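PDB 5AX6: CofB from Escherichia coli, which serves as a minor pilin subunit of the CFA/III type IVb pilus of enterotoxigenic strains and, as a homotrimer, probably takes part in pilus assembly. Local coordinates for residues D23-I33 / N100-I108; M67-G78 / K122-A130. All coordinates share one frame; numbering follows the deposited sequence.

Contact 1: D23-I33 / N100-I108; sequences DFVAEEQITVI and NYEFSKDYI. With ACT (acetate ion), chain B.
Val-32 and Phe-103 form a single backbone bridge, CA to CA 4.4 Å, flanked by two hydrogen bonds: Ile-33 N gives to Glu-102 O at 2.8 Å, and Ser-104 N gives to Thr-31 O. Beside this bridge three aromatic rings cluster. With CG anti to the backbone N (chi1 -179°), Phe-24 carries its ring over to Tyr-107 and turns the edge onto that ring's face, Phe-24 CD1 3.5 Å from Tyr-107 CE2 and the planes 72° apart. The same ring gives its edge to the face of Phe-103 in an offset edge-to-face pair, centroids 5.3 Å apart, while Ile-30 CD1 meets the Phe-103 edge. Tyr-107 OH donates to Glu-27 OE1 at 2.5 Å from above the carboxylate plane, and Lys-105 NZ reaches the syn lone pair of Glu-27 OE2 at 2.6 Å in a salt bridge. A water donates to Thr-31 O and Tyr-107 OH. Arg-240 of a second subunit hydrogen-bonds Gln-29 O and Thr-31 OG1, the latter also held by Glu-40, so this end is part of the trimer interface. The aromatic cluster ties the pilin-domain loop to the end of helix 4-25, and the single bridge ties it to the hairpin of strands 29-34 and 37-42.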
loop_
_atom_site.group_PDB
_atom_site.type_symbol
_atom_site.label_atom_id
_atom_site.label_comp_id
_atom_site.label_asym_id
_atom_site.label_seq_id
_atom_site.Cartn_x
_atom_site.Cartn_y
_atom_site.Cartn_z
ATOM N N ASP A 23 -0.011 -11.479 28.126
ATOM C CA ASP A 23 -0.447 -11.753 26.757
ATOM C C ASP A 23 -1.386 -12.947 26.723
ATOM O O ASP A 23 -2.387 -12.946 26.012
ATOM C CB ASP A 23 0.754 -12.022 25.829
ATOM C CG ASP A 23 1.453 -10.752 25.357
ATOM O OD1 ASP A 23 0.910 -9.635 25.507
ATOM O OD2 ASP A 23 2.571 -10.883 24.817
ATOM N N PHE A 24 -1.060 -13.969 27.514
ATOM C CA PHE A 24 -1.862 -15.185 27.589
ATOM C C PHE A 24 -3.235 -14.898 28.197
ATOM O O PHE A 24 -4.276 -15.334 27.673
ATOM C CB PHE A 24 -1.119 -16.241 28.410
ATOM C CG PHE A 24 -1.841 -17.563 28.529
ATOM C CD1 PHE A 24 -1.990 -18.392 27.428
ATOM C CD2 PHE A 24 -2.347 -17.980 29.754
ATOM C CE1 PHE A 24 -2.655 -19.616 27.538
ATOM C CE2 PHE A 24 -2.991 -19.204 29.877
ATOM C CZ PHE A 24 -3.144 -20.021 28.772
ATOM N N VAL A 25 -3.228 -14.173 29.311
ATOM C CA VAL A 25 -4.471 -13.765 29.959
ATOM C C VAL A 25 -5.349 -12.984 28.973
ATOM O O VAL A 25 -6.580 -13.135 28.960
ATOM C CB VAL A 25 -4.191 -12.909 31.214
ATOM C CG1 VAL A 25 -5.461 -12.210 31.725
ATOM C CG2 VAL A 25 -3.605 -13.775 32.317
ATOM N N ALA A 26 -4.715 -12.155 28.148
ATOM C CA ALA A 26 -5.462 -11.276 27.234
ATOM C C ALA A 26 -5.999 -11.981 25.980
ATOM O O ALA A 26 -6.606 -11.342 25.109
ATOM C CB ALA A 26 -4.598 -10.104 26.831
ATOM N N GLU A 27 -5.779 -13.289 25.864
ATOM C CA GLU A 27 -6.364 -14.031 24.745
ATOM C C GLU A 27 -7.429 -14.996 25.239
ATOM O O GLU A 27 -7.111 -16.058 25.761
ATOM C CB GLU A 27 -5.280 -14.794 23.959
ATOM C CG GLU A 27 -4.290 -13.881 23.272
ATOM C CD GLU A 27 -3.159 -14.624 22.556
ATOM O OE1 GLU A 27 -3.221 -15.868 22.440
ATOM O OE2 GLU A 27 -2.206 -13.949 22.111
ATOM N N GLU A 28 -8.701 -14.639 25.077
ATOM C CA GLU A 28 -9.756 -15.553 25.481
ATOM C C GLU A 28 -9.863 -16.729 24.522
ATOM O O GLU A 28 -10.174 -17.849 24.933
ATOM C CB GLU A 28 -11.099 -14.834 25.577
ATOM C CG GLU A 28 -12.224 -15.768 25.954
ATOM C CD GLU A 28 -13.332 -15.061 26.710
ATOM O OE1 GLU A 28 -13.172 -13.860 27.015
ATOM O OE2 GLU A 28 -14.357 -15.711 27.001
ATOM N N GLN A 29 -9.618 -16.461 23.242
ATOM C CA GLN A 29 -9.509 -17.501 22.232
ATOM C C GLN A 29 -8.036 -17.658 21.870
ATOM O O GLN A 29 -7.360 -16.669 21.589
ATOM C CB GLN A 29 -10.334 -17.151 20.989
ATOM C CG GLN A 29 -11.839 -17.043 21.248
ATOM C CD GLN A 29 -12.475 -18.369 21.656
ATOM O OE1 GLN A 29 -12.873 -18.559 22.812
ATOM N NE2 GLN A 29 -12.588 -19.285 20.706
ATOM N N ILE A 30 -7.527 -18.886 21.893
ATOM C CA ILE A 30 -6.109 -19.094 21.599
ATOM C C ILE A 30 -5.909 -20.098 20.484
ATOM O O ILE A 30 -6.772 -20.938 20.240
ATOM C CB ILE A 30 -5.320 -19.586 22.841
ATOM C CG1 ILE A 30 -5.927 -20.878 23.380
ATOM C CG2 ILE A 30 -5.334 -18.533 23.917
ATOM C CD1 ILE A 30 -5.111 -21.505 24.504
ATOM N N THR A 31 -4.757 -20.012 19.823
ATOM C CA THR A 31 -4.398 -20.962 18.780
ATOM C C THR A 31 -3.522 -22.072 19.367
ATOM O O THR A 31 -2.472 -21.800 19.943
ATOM C CB THR A 31 -3.643 -20.278 17.610
ATOM O OG1 THR A 31 -4.423 -19.189 17.096
ATOM C CG2 THR A 31 -3.389 -21.276 16.486
ATOM N N VAL A 32 -3.971 -23.313 19.231
ATOM C CA VAL A 32 -3.184 -24.467 19.662
ATOM C C VAL A 32 -2.985 -25.412 18.493
ATOM O O VAL A 32 -3.624 -25.262 17.452
ATOM C CB VAL A 32 -3.855 -25.223 20.814
ATOM C CG1 VAL A 32 -3.942 -24.325 22.059
ATOM C CG2 VAL A 32 -5.237 -25.708 20.398
ATOM N N ILE A 33 -2.087 -26.378 18.661
ATOM C CA ILE A 33 -1.889 -27.419 17.665
ATOM C C ILE A 33 -2.531 -28.699 18.175
ATOM O O ILE A 33 -2.230 -29.143 19.280
ATOM C CB ILE A 33 -0.387 -27.684 17.386
ATOM C CG1 ILE A 33 0.382 -26.372 17.200
ATOM C CG2 ILE A 33 -0.221 -28.628 16.197
ATOM C CD1 ILE A 33 -0.080 -25.552 16.027
ATOM N N ASN A 100 -1.453 -29.732 28.925
ATOM C CA ASN A 100 -2.386 -30.300 27.959
ATOM C C ASN A 100 -2.494 -29.519 26.657
ATOM O O ASN A 100 -3.235 -29.916 25.758
ATOM C CB ASN A 100 -3.773 -30.424 28.592
ATOM C CG ASN A 100 -3.872 -31.597 29.543
ATOM O OD1 ASN A 100 -3.171 -32.600 29.381
ATOM N ND2 ASN A 100 -4.740 -31.482 30.540
ATOM N N TYR A 101 -1.749 -28.421 26.549
ATOM C CA TYR A 101 -1.895 -27.528 25.412
ATOM C C TYR A 101 -0.601 -27.260 24.672
ATOM O O TYR A 101 0.400 -26.791 25.241
ATOM C CB TYR A 101 -2.515 -26.197 25.873
ATOM C CG TYR A 101 -3.824 -26.428 26.567
ATOM C CD1 TYR A 101 -4.987 -26.626 25.836
ATOM C CD2 TYR A 101 -3.891 -26.501 27.944
ATOM C CE1 TYR A 101 -6.183 -26.865 26.461
ATOM C CE2 TYR A 101 -5.083 -26.746 28.586
ATOM C CZ TYR A 101 -6.224 -26.925 27.837
ATOM O OH TYR A 101 -7.410 -27.168 28.466
ATOM N N GLU A 102 -0.627 -27.554 23.379
ATOM C CA GLU A 102 0.453 -27.153 22.511
ATOM C C GLU A 102 0.140 -25.789 21.924
ATOM O O GLU A 102 -0.391 -25.703 20.816
ATOM C CB GLU A 102 0.669 -28.179 21.390
ATOM C CG GLU A 102 1.825 -27.830 20.456
ATOM C CD GLU A 102 3.177 -27.780 21.166
ATOM O OE1 GLU A 102 3.254 -28.184 22.343
ATOM O OE2 GLU A 102 4.168 -27.338 20.548
ATOM N N PHE A 103 0.446 -24.725 22.667
ATOM C CA PHE A 103 0.284 -23.369 22.145
ATOM C C PHE A 103 1.052 -23.191 20.836
ATOM O O PHE A 103 2.148 -23.723 20.677
ATOM C CB PHE A 103 0.734 -22.346 23.189
ATOM C CG PHE A 103 0.122 -22.576 24.544
ATOM C CD1 PHE A 103 -1.249 -22.493 24.714
ATOM C CD2 PHE A 103 0.912 -22.896 25.637
ATOM C CE1 PHE A 103 -1.826 -22.712 25.952
ATOM C CE2 PHE A 103 0.339 -23.114 26.880
ATOM C CZ PHE A 103 -1.020 -23.033 27.037
ATOM N N SER A 104 0.478 -22.455 19.885
ATOM C CA SER A 104 1.121 -22.302 18.574
ATOM C C SER A 104 2.344 -21.413 18.656
ATOM O O SER A 104 3.212 -21.476 17.795
ATOM C CB SER A 104 0.147 -21.737 17.532
ATOM O OG SER A 104 -0.294 -20.444 17.900
ATOM N N LYS A 105 2.403 -20.593 19.702
ATOM C CA LYS A 105 3.520 -19.692 19.952
ATOM C C LYS A 105 3.919 -19.800 21.416
ATOM O O LYS A 105 3.101 -20.194 22.234
ATOM C CB LYS A 105 3.111 -18.258 19.635
ATOM C CG LYS A 105 1.981 -17.778 20.571
ATOM C CD LYS A 105 1.512 -16.356 20.266
ATOM C CE LYS A 105 0.191 -16.030 20.982
ATOM N NZ LYS A 105 -0.424 -14.785 20.424
ATOM N N ASP A 106 5.145 -19.428 21.768
ATOM C CA ASP A 106 5.523 -19.376 23.183
ATOM C C ASP A 106 5.161 -18.034 23.809
ATOM O O ASP A 106 5.642 -16.992 23.377
ATOM C CB ASP A 106 7.022 -19.623 23.356
ATOM C CG ASP A 106 7.442 -20.989 22.861
ATOM O OD1 ASP A 106 6.952 -21.993 23.417
ATOM O OD2 ASP A 106 8.254 -21.053 21.918
ATOM N N TYR A 107 4.322 -18.051 24.833
ATOM C CA TYR A 107 4.059 -16.822 25.576
ATOM C C TYR A 107 5.267 -16.475 26.422
ATOM O O TYR A 107 5.708 -15.326 26.474
ATOM C CB TYR A 107 2.816 -16.983 26.446
ATOM C CG TYR A 107 1.575 -17.190 25.625
ATOM C CD1 TYR A 107 0.839 -16.102 25.141
ATOM C CD2 TYR A 107 1.143 -18.467 25.313
ATOM C CE1 TYR A 107 -0.307 -16.295 24.374
ATOM C CE2 TYR A 107 0.006 -18.673 24.545
ATOM C CZ TYR A 107 -0.710 -17.588 24.078
ATOM O OH TYR A 107 -1.833 -17.816 23.322
ATOM N N ILE A 108 5.790 -17.493 27.101
ATOM C CA ILE A 108 7.045 -17.386 27.824
ATOM C C ILE A 108 7.900 -18.587 27.424
ATOM O O ILE A 108 7.373 -19.593 26.958
ATOM C CB ILE A 108 6.839 -17.365 29.351
ATOM C CG1 ILE A 108 6.165 -18.660 29.812
ATOM C CG2 ILE A 108 5.996 -16.145 29.759
ATOM C CD1 ILE A 108 5.914 -18.735 31.332
HETATM C C ACT B . -7.678 -27.914 32.120
HETATM O O ACT B . -8.620 -27.265 31.605
HETATM O OXT ACT B . -7.509 -27.791 33.369
HETATM C CH3 ACT B . -6.819 -28.792 31.257
HETATM O O HOH W 1 -1.167 -19.869 21.476
HETATM O O HOH W 2 -2.912 -28.698 21.903
#

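Contact 2: M67-G78 / K122-A130; sequences MSTNASEFINWG and KIDRIDFVA
Ile-75 and Ile-126 form an antiparallel hydrogen-bonded pair, joined by Ile-75 N to Ile-126 O at 2.8 Å and the return bond from Ile-126 N to Ile-75 O; Asn-76 and Arg-125 follow as a non-hydrogen-bonded pair. The tight apolar side lies with the two isoleucines. Ile-126 CD1 sits over the six-membered ring of Trp-77, 3.6 Å from Trp-77 CE3, and Ile-75 CD1 presses on Phe-128 CE2 at 3.4 Å. Trp-77 lies alongside Ile-123, on which Leu-14 and Glu-17 of helix 4-25 pack. Strand 75-76 is an outermost strand, within this chain, of the seven-stranded antiparallel sheet, which packs against the N-terminal helix as in type IV pilins; Asp-124 and Arg-125, both facing Ile-145, form a classic beta bulge in strand 121-130. A second tight part surrounds Arg-125. Extended from CG to NE, with CG anti to the backbone N (chi1 159°), Arg-125 lays its guanidinium on Phe-74, planes at 14°, while Met-67 CE rests on the opposite face, toward its rim. Arg-125 NE and NH2 grip Asp-127 side-on, NE to OD1 at 2.9 Å, and NH2 also donates to Ser-68 O at 2.8 Å. A methionine in place of Arg-125 would probably leave the Asp-127 carboxylate without its charged mate and Ser-68 O without this donor. At the margin one water links Ser-68 O to Arg-125 NH1, and another joins Ser-68 N to Asp-127 OD2. Beyond lies the solvent side, the turn where Thr-69, Ala-71 and Ser-72 are exposed, held by Ser-72 N and OG on Asn-70 OD1.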
loop_
_atom_site.group_PDB
_atom_site.type_symbol
_atom_site.label_atom_id
_atom_site.label_comp_id
_atom_site.label_asym_id
_atom_site.label_seq_id
_atom_site.Cartn_x
_atom_site.Cartn_y
_atom_site.Cartn_z
ATOM N N MET A 67 -5.049 -9.012 50.238
ATOM C CA MET A 67 -4.580 -10.004 49.276
ATOM C C MET A 67 -4.973 -11.398 49.737
ATOM O O MET A 67 -5.026 -11.665 50.943
ATOM C CB MET A 67 -3.061 -9.914 49.115
ATOM C CG MET A 67 -2.573 -8.633 48.447
ATOM S SD MET A 67 -0.761 -8.532 48.448
ATOM C CE MET A 67 -0.365 -10.006 47.522
ATOM N N SER A 68 -5.237 -12.286 48.789
ATOM C CA SER A 68 -5.618 -13.660 49.118
ATOM C C SER A 68 -4.552 -14.386 49.947
ATOM O O SER A 68 -3.363 -14.125 49.803
ATOM C CB SER A 68 -5.885 -14.447 47.838
ATOM O OG SER A 68 -6.233 -15.784 48.136
ATOM N N THR A 69 -4.989 -15.304 50.807
ATOM C CA THR A 69 -4.073 -16.147 51.575
ATOM C C THR A 69 -4.252 -17.605 51.196
ATOM O O THR A 69 -3.714 -18.497 51.846
ATOM C CB THR A 69 -4.314 -16.020 53.087
ATOM O OG1 THR A 69 -5.662 -16.417 53.377
ATOM C CG2 THR A 69 -4.088 -14.586 53.555
ATOM N N ASN A 70 -5.032 -17.835 50.147
ATOM C CA ASN A 70 -5.511 -19.171 49.791
ATOM C C ASN A 70 -4.799 -19.668 48.526
ATOM O O ASN A 70 -4.879 -19.024 47.485
ATOM C CB ASN A 70 -7.039 -19.108 49.615
ATOM C CG ASN A 70 -7.683 -20.462 49.398
ATOM O OD1 ASN A 70 -7.104 -21.351 48.782
ATOM N ND2 ASN A 70 -8.906 -20.615 49.898
ATOM N N ALA A 71 -4.093 -20.799 48.609
ATOM C CA ALA A 71 -3.239 -21.243 47.500
ATOM C C ALA A 71 -4.039 -21.755 46.305
ATOM O O ALA A 71 -3.480 -22.014 45.232
ATOM C CB ALA A 71 -2.269 -22.320 47.977
ATOM N N SER A 72 -5.343 -21.908 46.495
ATOM C CA SER A 72 -6.235 -22.256 45.397
ATOM C C SER A 72 -6.779 -20.989 44.738
ATOM O O SER A 72 -7.543 -21.061 43.781
ATOM C CB SER A 72 -7.391 -23.124 45.894
ATOM O OG SER A 72 -8.376 -22.320 46.517
ATOM N N GLU A 73 -6.393 -19.834 45.268
ATOM C CA GLU A 73 -6.808 -18.551 44.696
ATOM C C GLU A 73 -5.631 -17.873 44.009
ATOM O O GLU A 73 -5.691 -17.577 42.821
ATOM C CB GLU A 73 -7.407 -17.640 45.779
ATOM C CG GLU A 73 -8.689 -18.224 46.360
ATOM C CD GLU A 73 -9.261 -17.407 47.500
ATOM O OE1 GLU A 73 -8.593 -16.448 47.959
ATOM O OE2 GLU A 73 -10.377 -17.749 47.948
ATOM N N PHE A 74 -4.550 -17.638 44.744
ATOM C CA PHE A 74 -3.355 -17.141 44.081
ATOM C C PHE A 74 -2.642 -18.299 43.394
ATOM O O PHE A 74 -2.990 -19.469 43.583
ATOM C CB PHE A 74 -2.422 -16.401 45.050
ATOM C CG PHE A 74 -1.821 -17.259 46.126
ATOM C CD1 PHE A 74 -0.717 -18.062 45.866
ATOM C CD2 PHE A 74 -2.323 -17.221 47.422
ATOM C CE1 PHE A 74 -0.140 -18.834 46.879
ATOM C CE2 PHE A 74 -1.751 -17.984 48.440
ATOM C CZ PHE A 74 -0.660 -18.791 48.168
ATOM N N ILE A 75 -1.648 -17.965 42.589
ATOM C CA ILE A 75 -0.877 -18.971 41.872
ATOM C C ILE A 75 0.572 -18.917 42.342
ATOM O O ILE A 75 1.254 -17.908 42.170
ATOM C CB ILE A 75 -0.964 -18.743 40.354
ATOM C CG1 ILE A 75 -2.405 -18.976 39.890
ATOM C CG2 ILE A 75 -0.006 -19.676 39.594
ATOM C CD1 ILE A 75 -2.614 -18.652 38.402
ATOM N N ASN A 76 1.044 -19.991 42.957
ATOM C CA ASN A 76 2.423 -20.008 43.420
ATOM C C ASN A 76 3.338 -20.116 42.207
ATOM O O ASN A 76 3.008 -20.800 41.238
ATOM C CB ASN A 76 2.653 -21.164 44.398
ATOM C CG ASN A 76 3.842 -20.933 45.299
ATOM O OD1 ASN A 76 4.579 -19.955 45.146
ATOM N ND2 ASN A 76 4.045 -21.838 46.246
ATOM N N TRP A 77 4.470 -19.422 42.234
ATOM C CA TRP A 77 5.347 -19.374 41.064
ATOM C C TRP A 77 6.800 -19.651 41.448
ATOM O O TRP A 77 7.189 -19.443 42.595
ATOM C CB TRP A 77 5.241 -18.004 40.384
ATOM C CG TRP A 77 5.882 -17.917 39.003
ATOM C CD1 TRP A 77 7.096 -17.377 38.697
ATOM C CD2 TRP A 77 5.305 -18.338 37.759
ATOM N NE1 TRP A 77 7.323 -17.455 37.342
ATOM C CE2 TRP A 77 6.236 -18.043 36.743
ATOM C CE3 TRP A 77 4.098 -18.963 37.407
ATOM C CZ2 TRP A 77 6.001 -18.340 35.397
ATOM C CZ3 TRP A 77 3.865 -19.252 36.067
ATOM C CH2 TRP A 77 4.811 -18.942 35.082
ATOM N N GLY A 78 7.595 -20.115 40.484
ATOM C CA GLY A 78 9.029 -20.269 40.675
ATOM C C GLY A 78 9.460 -21.638 41.182
ATOM O O GLY A 78 8.735 -22.628 41.036
ATOM N N LYS A 122 12.815 -11.982 42.210
ATOM C CA LYS A 122 12.160 -13.088 41.504
ATOM C C LYS A 122 10.649 -12.986 41.618
ATOM O O LYS A 122 10.140 -12.476 42.609
ATOM C CB LYS A 122 12.589 -14.438 42.081
ATOM C CG LYS A 122 14.071 -14.731 42.013
ATOM C CD LYS A 122 14.376 -16.047 42.700
ATOM C CE LYS A 122 15.837 -16.440 42.487
ATOM N NZ LYS A 122 16.282 -17.452 43.494
ATOM N N ILE A 123 9.929 -13.521 40.642
ATOM C CA ILE A 123 8.476 -13.633 40.793
ATOM C C ILE A 123 8.129 -14.780 41.729
ATOM O O ILE A 123 8.482 -15.929 41.474
ATOM C CB ILE A 123 7.773 -13.846 39.445
ATOM C CG1 ILE A 123 8.077 -12.676 38.511
ATOM C CG2 ILE A 123 6.255 -14.000 39.658
ATOM C CD1 ILE A 123 7.721 -12.931 37.050
ATOM N N ASP A 124 7.431 -14.467 42.818
ATOM C CA ASP A 124 7.130 -15.460 43.840
ATOM C C ASP A 124 5.702 -15.999 43.719
ATOM O O ASP A 124 5.385 -17.096 44.171
ATOM C CB ASP A 124 7.335 -14.850 45.233
ATOM C CG ASP A 124 7.376 -15.900 46.323
ATOM O OD1 ASP A 124 8.102 -16.908 46.153
ATOM O OD2 ASP A 124 6.680 -15.726 47.344
ATOM N N ARG A 125 4.842 -15.212 43.091
ATOM C CA ARG A 125 3.424 -15.490 43.134
ATOM C C ARG A 125 2.703 -14.584 42.154
ATOM O O ARG A 125 3.141 -13.456 41.901
ATOM C CB ARG A 125 2.912 -15.284 44.564
ATOM C CG ARG A 125 1.440 -15.041 44.695
ATOM C CD ARG A 125 1.087 -14.843 46.163
ATOM N NE ARG A 125 -0.198 -14.170 46.307
ATOM C CZ ARG A 125 -0.782 -13.938 47.472
ATOM N NH1 ARG A 125 -0.197 -14.343 48.595
ATOM N NH2 ARG A 125 -1.953 -13.317 47.508
ATOM N N ILE A 126 1.621 -15.104 41.588
ATOM C CA ILE A 126 0.804 -14.377 40.626
ATOM C C ILE A 126 -0.643 -14.437 41.060
ATOM O O ILE A 126 -1.137 -15.503 41.446
ATOM C CB ILE A 126 0.949 -14.956 39.207
ATOM C CG1 ILE A 126 2.406 -14.849 38.746
ATOM C CG2 ILE A 126 0.013 -14.243 38.227
ATOM C CD1 ILE A 126 2.708 -15.658 37.476
ATOM N N ASP A 127 -1.317 -13.286 41.030
ATOM C CA ASP A 127 -2.731 -13.201 41.383
ATOM C C ASP A 127 -3.537 -12.781 40.157
ATOM O O ASP A 127 -3.326 -11.684 39.655
ATOM C CB ASP A 127 -2.978 -12.171 42.513
ATOM C CG ASP A 127 -2.349 -12.572 43.852
ATOM O OD1 ASP A 127 -1.657 -13.609 43.915
ATOM O OD2 ASP A 127 -2.535 -11.822 44.848
ATOM N N PHE A 128 -4.446 -13.641 39.697
ATOM C CA PHE A 128 -5.388 -13.310 38.622
ATOM C C PHE A 128 -6.654 -12.747 39.258
ATOM O O PHE A 128 -7.484 -13.511 39.764
ATOM C CB PHE A 128 -5.761 -14.537 37.779
ATOM C CG PHE A 128 -4.652 -15.060 36.903
ATOM C CD1 PHE A 128 -3.630 -14.237 36.466
ATOM C CD2 PHE A 128 -4.660 -16.386 36.496
ATOM C CE1 PHE A 128 -2.613 -14.737 35.646
ATOM C CE2 PHE A 128 -3.652 -16.888 35.679
ATOM C CZ PHE A 128 -2.633 -16.064 35.261
ATOM N N VAL A 129 -6.801 -11.427 39.243
ATOM C CA VAL A 129 -7.930 -10.782 39.919
ATOM C C VAL A 129 -9.211 -10.891 39.082
ATOM O O VAL A 129 -9.281 -10.355 37.979
ATOM C CB VAL A 129 -7.608 -9.305 40.216
ATOM C CG1 VAL A 129 -8.776 -8.617 40.927
ATOM C CG2 VAL A 129 -6.328 -9.202 41.064
ATOM N N ALA A 130 -10.212 -11.597 39.604
ATOM C CA ALA A 130 -11.438 -11.875 38.847
ATOM C C ALA A 130 -12.386 -10.699 38.850
ATOM O O ALA A 130 -12.536 -10.017 39.863
ATOM C CB ALA A 130 -12.140 -13.091 39.393
HETATM O O HOH W 3 -4.842 -11.506 46.227
HETATM O O HOH W 4 -1.325 -13.716 51.387
HETATM O O HOH W 5 -4.828 -16.328 40.623
HETATM O O HOH W 6 10.014 -17.795 43.149
#

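How the contacts relate
Contacts 1 and 2 both lie in the pilin domain, their centres about 20 Å apart, and their segments alternate along the chain. They meet directly at two places: Val-25 CG2 packs on Phe-128 CE1 at 3.6 Å, and Ile-108 CD1 on Trp-77 CH2 at 3.9 Å. Helix 4-25 is common to both: its end belongs to contact 1, and Ile-21 packs on Ile-108 and on Trp-77. A second subunit reaches contact 1, whereas no other chain of the assembly touches contact 2. The acetate, probably from the crystallisation liquor, belongs to contact 1, where Tyr-101 OH makes a weak bond to it and Ser-50 and Gly-51 bind it too.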